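Local coordinates for periplasmic binding protein (Pseudomonas aeruginosa, PDB 2R79), which binds heme in the periplasm and takes part in heme transport as a periplasmic binding protein, at the interface of chains A and B. Numbering follows the deposited sequence. Chains: chain A/B, Periplasmic binding protein.

The interface of chains A and B. Residues chain A 42-43, 57-58; chain B 150-151, 154.
A:Pro42 faces B:Asn150 and B:Ala151 where two copies of the protein meet. The side chain to follow is B:Asn150. From the backbone, CB and CG carry the amide forward, and OD1 and ND2 do the touching. CG lies anti to the backbone N and beside the carbonyl carbon (chi1 -170°), which turns the amide toward A:Pro42 and A:Ser43. At the tip the amide splits. Its oxygen OD1 lies 3.9 Å from A:Pro42 CB and also meets water 1, which sits 2.6 Å from the backbone carbonyl A:Ser43 O. Its nitrogen ND2 comes within 3.9 Å of A:Pro42 CA and reaches water 2 at 2.9 Å. That water in turn takes the backbone N-H of A:Ser43, with A:Ser43 N 2.7 Å from its oxygen. Both ends of one side-chain amide are thus linked through water to the backbone N and O of a single residue, which should favour this orientation of the amide.

Next to this, the methyl of B:Ala151 packs against the proline ring, its CB 3.9 Å from A:Pro42 CG and slightly farther from CD. B:Gln154 extends beyond CG across the A:Leu58 side chain at roughly a right angle, and its amide nitrogen NE2 lies 3.6 Å from the A:Leu58 methyl CD2. The carbonyl oxygen of that amide, OE1, passes A:Ala57 CB side-on at a looser 4.2 Å.

On chain A the patch combines the loop after the 3-10 helix 36-40 with the turn following helix 52-56; on chain B it is the end of strand 143-150 and the loop residues near it. A two-fold axis repeats it with the chains exchanged, although this pairing may belong to the crystal.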
# COMPACT_ATOMS: atom_id res chain seq x y z
N PRO A 42 22.62 -12.84 -7.52
CA PRO A 42 23.41 -13.53 -6.49
C PRO A 42 24.28 -12.50 -5.75
O PRO A 42 24.75 -11.54 -6.35
CB PRO A 42 24.26 -14.50 -7.30
CG PRO A 42 23.38 -14.82 -8.46
CD PRO A 42 22.81 -13.48 -8.83
N SER A 43 24.49 -12.71 -4.45
CA SER A 43 25.30 -11.77 -3.68
C SER A 43 26.70 -12.29 -3.37
O SER A 43 26.87 -13.45 -2.99
CB SER A 43 24.59 -11.42 -2.38
OG SER A 43 25.45 -10.67 -1.53
N ALA A 57 32.10 -19.07 -7.78
CA ALA A 57 30.90 -19.86 -8.05
C ALA A 57 30.10 -19.32 -9.22
O ALA A 57 29.30 -20.04 -9.82
CB ALA A 57 30.03 -19.90 -6.81
N LEU A 58 30.32 -18.05 -9.55
CA LEU A 58 29.61 -17.40 -10.64
C LEU A 58 30.36 -17.46 -11.97
O LEU A 58 29.88 -16.96 -12.98
CB LEU A 58 29.32 -15.94 -10.27
CG LEU A 58 28.40 -15.73 -9.07
CD1 LEU A 58 28.33 -14.25 -8.73
CD2 LEU A 58 27.02 -16.27 -9.38
N ASN B 150 20.00 -19.95 -4.81
CA ASN B 150 20.67 -18.66 -4.82
C ASN B 150 20.21 -18.01 -6.12
O ASN B 150 20.83 -18.20 -7.17
CB ASN B 150 22.19 -18.83 -4.84
CG ASN B 150 22.93 -17.53 -4.60
OD1 ASN B 150 24.16 -17.47 -4.72
ND2 ASN B 150 22.20 -16.49 -4.26
N ALA B 151 19.12 -17.26 -6.04
CA ALA B 151 18.58 -16.63 -7.23
C ALA B 151 18.28 -17.77 -8.21
O ALA B 151 18.54 -17.66 -9.41
CB ALA B 151 19.57 -15.65 -7.83
N GLN B 154 22.70 -22.70 -8.21
CA GLN B 154 23.53 -23.33 -7.18
C GLN B 154 22.70 -24.13 -6.19
O GLN B 154 22.92 -24.08 -4.98
CB GLN B 154 24.32 -22.25 -6.43
CG GLN B 154 25.32 -21.50 -7.30
CD GLN B 154 25.76 -20.19 -6.67
OE1 GLN B 154 26.01 -20.11 -5.46
NE2 GLN B 154 25.86 -19.15 -7.49
O HOH W 1 26.64 -15.74 -4.19
O HOH W 2 22.76 -14.07 -2.86